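Local coordinates for protein Phospholipase/Carboxylesterase (Haliangium ochraceum, PDB 4Q82) that probably hydrolyses ester bonds, as a serine hydrolase of the phospholipase/carboxylesterase type, at residues 55-68 against 93-105. Numbering follows the deposited sequence. Where two conformers were deposited one is given.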
loop_
_atom_site.group_PDB
_atom_site.type_symbol
_atom_site.label_atom_id
_atom_site.label_comp_id
_atom_site.label_asym_id
_atom_site.label_seq_id
_atom_site.Cartn_x
_atom_site.Cartn_y
_atom_site.Cartn_z
ATOM N N VAL A 55 4.395 -6.459 16.611
ATOM C CA VAL A 55 3.253 -5.581 16.848
ATOM C C VAL A 55 3.743 -4.298 17.507
ATOM O O VAL A 55 4.597 -4.320 18.410
ATOM C CB VAL A 55 2.176 -6.285 17.717
ATOM C CG1 VAL A 55 2.615 -6.380 19.180
ATOM C CG2 VAL A 55 0.820 -5.593 17.581
ATOM N N ARG A 56 3.234 -3.166 17.037
ATOM C CA ARG A 56 3.624 -1.868 17.584
ATOM C C ARG A 56 2.367 -1.099 17.948
ATOM O O ARG A 56 1.878 -0.283 17.165
ATOM C CB ARG A 56 4.468 -1.083 16.587
ATOM C CG ARG A 56 5.737 -1.801 16.147
ATOM C CD ARG A 56 6.792 -1.795 17.263
ATOM N NE ARG A 56 7.998 -2.487 16.807
ATOM C CZ ARG A 56 8.766 -3.259 17.571
ATOM N NH1 ARG A 56 8.478 -3.437 18.854
ATOM N NH2 ARG A 56 9.839 -3.849 17.052
ATOM N N ALA A 57 1.838 -1.378 19.137
ATOM C CA ALA A 57 0.539 -0.851 19.541
ATOM C C ALA A 57 0.543 0.669 19.650
ATOM O O ALA A 57 1.580 1.295 19.891
ATOM C CB ALA A 57 0.103 -1.466 20.864
ATOM N N LEU A 58 -0.629 1.255 19.445
ATOM C CA LEU A 58 -0.806 2.689 19.563
ATOM C C LEU A 58 -0.293 3.176 20.916
ATOM O O LEU A 58 -0.546 2.540 21.943
ATOM C CB LEU A 58 -2.272 3.043 19.393
ATOM C CG LEU A 58 -2.617 4.526 19.419
ATOM C CD1 LEU A 58 -1.881 5.218 18.290
ATOM C CD2 LEU A 58 -4.111 4.699 19.282
ATOM N N ASP A 59 0.442 4.287 20.879
ATOM C CA ASP A 59 1.043 4.951 22.049
ATOM C C ASP A 59 2.286 4.241 22.587
ATOM O O ASP A 59 2.782 4.591 23.656
ATOM C CB ASP A 59 0.021 5.124 23.187
ATOM C CG ASP A 59 -1.173 5.999 22.790
ATOM O OD1 ASP A 59 -0.989 6.980 22.029
ATOM O OD2 ASP A 59 -2.302 5.697 23.239
ATOM N N THR A 60 2.806 3.260 21.853
ATOM C CA THR A 60 4.121 2.715 22.187
ATOM C C THR A 60 5.170 3.273 21.235
ATOM O O THR A 60 6.358 3.003 21.388
ATOM C CB THR A 60 4.168 1.177 22.131
ATOM O OG1 THR A 60 4.069 0.735 20.769
ATOM C CG2 THR A 60 3.044 0.583 22.951
ATOM N N THR A 61 4.725 4.045 20.244
ATOM C CA THR A 61 5.641 4.729 19.333
ATOM C C THR A 61 5.160 6.168 19.114
ATOM O O THR A 61 4.113 6.568 19.624
ATOM C CB THR A 61 5.763 4.005 17.949
ATOM O OG1 THR A 61 4.599 4.268 17.162
ATOM C CG2 THR A 61 5.946 2.489 18.099
ATOM N N GLU A 62 5.916 6.934 18.332
ATOM C CA GLU A 62 5.525 8.299 17.977
ATOM C C GLU A 62 4.385 8.346 16.957
ATOM O O GLU A 62 3.830 9.410 16.698
ATOM C CB GLU A 62 6.723 9.071 17.418
ATOM C CG GLU A 62 7.800 9.399 18.450
ATOM C CD GLU A 62 7.217 9.900 19.762
ATOM O OE1 GLU A 62 6.508 10.936 19.759
ATOM O OE2 GLU A 62 7.470 9.254 20.803
ATOM N N ALA A 63 4.061 7.196 16.368
ATOM C CA ALA A 63 3.054 7.129 15.303
ATOM C C ALA A 63 1.630 7.397 15.788
ATOM O O ALA A 63 1.298 7.131 16.945
ATOM C CB ALA A 63 3.113 5.770 14.618
ATOM N N GLY A 64 0.787 7.911 14.893
ATOM C CA GLY A 64 -0.607 8.177 15.222
ATOM C C GLY A 64 -1.488 6.956 14.997
ATOM O O GLY A 64 -2.713 7.050 15.095
ATOM N N ASN A 65 -0.852 5.821 14.690
ATOM C CA ASN A 65 -1.515 4.533 14.497
ATOM C C ASN A 65 -0.774 3.397 15.187
ATOM O O ASN A 65 0.458 3.351 15.151
ATOM C CB ASN A 65 -1.603 4.158 13.005
ATOM C CG ASN A 65 -2.297 5.206 12.171
ATOM O OD1 ASN A 65 -1.710 6.238 11.843
ATOM N ND2 ASN A 65 -3.557 4.954 11.823
ATOM N N GLY A 66 -1.503 2.446 15.755
ATOM C CA GLY A 66 -0.907 1.136 15.996
ATOM C C GLY A 66 -0.542 0.529 14.632
ATOM O O GLY A 66 -1.194 0.826 13.632
ATOM N N PHE A 67 0.491 -0.304 14.571
ATOM C CA PHE A 67 0.855 -0.937 13.292
ATOM C C PHE A 67 1.638 -2.221 13.478
ATOM O O PHE A 67 2.243 -2.453 14.539
ATOM C CB PHE A 67 1.661 0.033 12.414
ATOM C CG PHE A 67 3.001 0.431 12.985
ATOM C CD1 PHE A 67 3.102 1.448 13.926
ATOM C CD2 PHE A 67 4.172 -0.186 12.543
ATOM C CE1 PHE A 67 4.344 1.829 14.434
ATOM C CE2 PHE A 67 5.420 0.186 13.054
ATOM C CZ PHE A 67 5.499 1.196 13.996
ATOM N N TRP A 68 1.621 -3.052 12.434
ATOM C CA TRP A 68 2.510 -4.208 12.328
ATOM C C TRP A 68 3.785 -3.796 11.633
ATOM O O TRP A 68 3.743 -3.162 10.587
ATOM C CB TRP A 68 1.868 -5.367 11.536
ATOM C CG TRP A 68 0.760 -6.025 12.294
ATOM C CD1 TRP A 68 -0.575 -5.766 12.187
ATOM C CD2 TRP A 68 0.900 -6.993 13.336
ATOM N NE1 TRP A 68 -1.285 -6.543 13.081
ATOM C CE2 TRP A 68 -0.399 -7.310 13.792
ATOM C CE3 TRP A 68 2.000 -7.641 13.914
ATOM C CZ2 TRP A 68 -0.632 -8.237 14.802
ATOM C CZ3 TRP A 68 1.768 -8.580 14.916
ATOM C CH2 TRP A 68 0.465 -8.864 15.351
ATOM N N GLY A 93 -9.793 -0.707 13.737
ATOM C CA GLY A 93 -9.764 -1.022 15.170
ATOM C C GLY A 93 -8.960 0.018 15.915
ATOM O O GLY A 93 -8.444 0.947 15.283
ATOM N N ASP A 94 -8.810 -0.133 17.235
ATOM C CA ASP A 94 -8.293 0.986 18.015
ATOM C C ASP A 94 -6.774 1.037 18.124
ATOM O O ASP A 94 -6.234 1.851 18.877
ATOM C CB ASP A 94 -8.921 0.997 19.424
ATOM C CG ASP A 94 -8.564 -0.231 20.255
ATOM O OD1 ASP A 94 -7.616 -0.971 19.912
ATOM O OD2 ASP A 94 -9.248 -0.455 21.279
ATOM N N GLY A 95 -6.077 0.172 17.387
ATOM C CA GLY A 95 -4.619 0.202 17.374
ATOM C C GLY A 95 -3.936 -0.478 18.551
ATOM O O GLY A 95 -2.700 -0.480 18.642
ATOM N N SER A 96 -4.723 -1.042 19.468
ATOM C CA SER A 96 -4.170 -1.828 20.572
ATOM C C SER A 96 -3.626 -3.161 20.060
ATOM O O SER A 96 -3.900 -3.546 18.921
ATOM C CB SER A 96 -5.235 -2.081 21.639
ATOM O OG SER A 96 -6.232 -2.955 21.131
ATOM N N GLU A 97 -2.874 -3.886 20.887
ATOM C CA GLU A 97 -2.352 -5.190 20.434
ATOM C C GLU A 97 -3.469 -6.143 20.027
ATOM O O GLU A 97 -3.369 -6.839 19.013
ATOM C CB GLU A 97 -1.514 -5.851 21.519
ATOM C CG GLU A 97 -0.093 -5.383 21.536
ATOM C CD GLU A 97 0.779 -6.229 22.441
ATOM O OE1 GLU A 97 0.505 -7.443 22.573
ATOM O OE2 GLU A 97 1.741 -5.672 23.009
ATOM N N ALA A 98 -4.525 -6.180 20.839
ATOM C CA ALA A 98 -5.655 -7.049 20.573
ATOM C C ALA A 98 -6.315 -6.656 19.253
ATOM O O ALA A 98 -6.572 -7.499 18.414
ATOM C CB ALA A 98 -6.660 -6.985 21.715
ATOM N N ALA A 99 -6.562 -5.364 19.073
ATOM C CA ALA A 99 -7.249 -4.885 17.884
ATOM C C ALA A 99 -6.422 -5.134 16.622
ATOM O O ALA A 99 -6.975 -5.387 15.535
ATOM C CB ALA A 99 -7.562 -3.398 18.029
ATOM N N LEU A 100 -5.099 -5.054 16.760
ATOM C CA LEU A 100 -4.208 -5.160 15.596
ATOM C C LEU A 100 -4.280 -6.519 14.938
ATOM O O LEU A 100 -3.953 -6.653 13.750
ATOM C CB LEU A 100 -2.760 -4.848 15.989
ATOM C CG LEU A 100 -2.474 -3.343 15.893
ATOM C CD1 LEU A 100 -1.276 -2.941 16.770
ATOM C CD2 LEU A 100 -2.252 -2.944 14.435
ATOM N N ASP A 101 -4.705 -7.536 15.688
ATOM C CA ASP A 101 -4.817 -8.866 15.105
ATOM C C ASP A 101 -5.750 -8.850 13.879
ATOM O O ASP A 101 -5.549 -9.616 12.940
ATOM C CB ASP A 101 -5.299 -9.881 16.146
ATOM C CG ASP A 101 -4.146 -10.527 16.921
ATOM O OD1 ASP A 101 -2.976 -10.421 16.480
ATOM O OD2 ASP A 101 -4.412 -11.166 17.963
ATOM N N LYS A 102 -6.745 -7.961 13.870
ATOM C CA LYS A 102 -7.657 -7.856 12.715
ATOM C C LYS A 102 -6.918 -7.557 11.416
ATOM O O LYS A 102 -7.314 -8.033 10.351
ATOM C CB LYS A 102 -8.710 -6.758 12.926
ATOM C CG LYS A 102 -9.767 -7.076 13.969
ATOM C CD LYS A 102 -10.744 -5.907 14.048
ATOM C CE LYS A 102 -11.581 -5.910 15.326
ATOM N NZ LYS A 102 -12.189 -4.547 15.550
ATOM N N VAL A 103 -5.866 -6.749 11.507
ATOM C CA VAL A 103 -5.152 -6.283 10.321
ATOM C C VAL A 103 -4.429 -7.449 9.633
ATOM O O VAL A 103 -4.096 -7.365 8.440
ATOM C CB VAL A 103 -4.162 -5.119 10.684
ATOM C CG1 VAL A 103 -3.331 -4.675 9.484
ATOM C CG2 VAL A 103 -4.917 -3.914 11.280
ATOM N N LEU A 104 -4.241 -8.567 10.339
ATOM C CA LEU A 104 -3.592 -9.725 9.729
ATOM C C LEU A 104 -4.483 -10.465 8.715
ATOM O O LEU A 104 -4.025 -11.408 8.064
ATOM C CB LEU A 104 -3.129 -10.721 10.801
ATOM C CG LEU A 104 -2.186 -10.178 11.870
ATOM C CD1 LEU A 104 -1.883 -11.292 12.881
ATOM C CD2 LEU A 104 -0.898 -9.656 11.210
ATOM N N ALA A 105 -5.739 -10.040 8.578
ATOM C CA ALA A 105 -6.713 -10.754 7.738
ATOM C C ALA A 105 -6.355 -10.771 6.247
ATOM O O ALA A 105 -6.548 -11.781 5.558
ATOM C CB ALA A 105 -8.090 -10.147 7.902
#
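Leu100 O is gripped by two donors, Trp68 NE1 and Val103 N, which reach it from opposite faces of its carbonyl plane. The bond from Trp68 NE1 to Leu100 O is 2.8 Å and nearly straight (167°). The oxygen lies in the indole plane, so this bond helps fix the turn of the ring. Leu104 CD2 sits over one face, 3.7 Å from the centroid of the five-membered ring of Trp68, a CH-pi contact. Val55 CG2 lies over the opposite face of the indole, offset toward the rim. With CG1 between the backbone N and the carbonyl carbon (chi1 74°), Val55 also turns CG2 to Leu100 CD1, a tight 3.5 Å. The other Val55 branch, CG1, meets the Glu97 stem at CG, 3.7 Å away. Further along, Leu58 N donates to Gly95 O at 2.8 Å. Ala57 CA and Gly66 CA add CA-H...O contacts to that oxygen. Asp94 OD1 accepts from Ser96 N in an Asx turn. Ser96, at the N-cap, accepts from Ala99 N with OG, at the start of the short, weakly bonded helix about 97-100. The arrangement seats this helix against the antiparallel hairpin of strands 53-56 and 67-70, at the outer edge of a mixed sheet consistent with the alpha/beta-hydrolase fold.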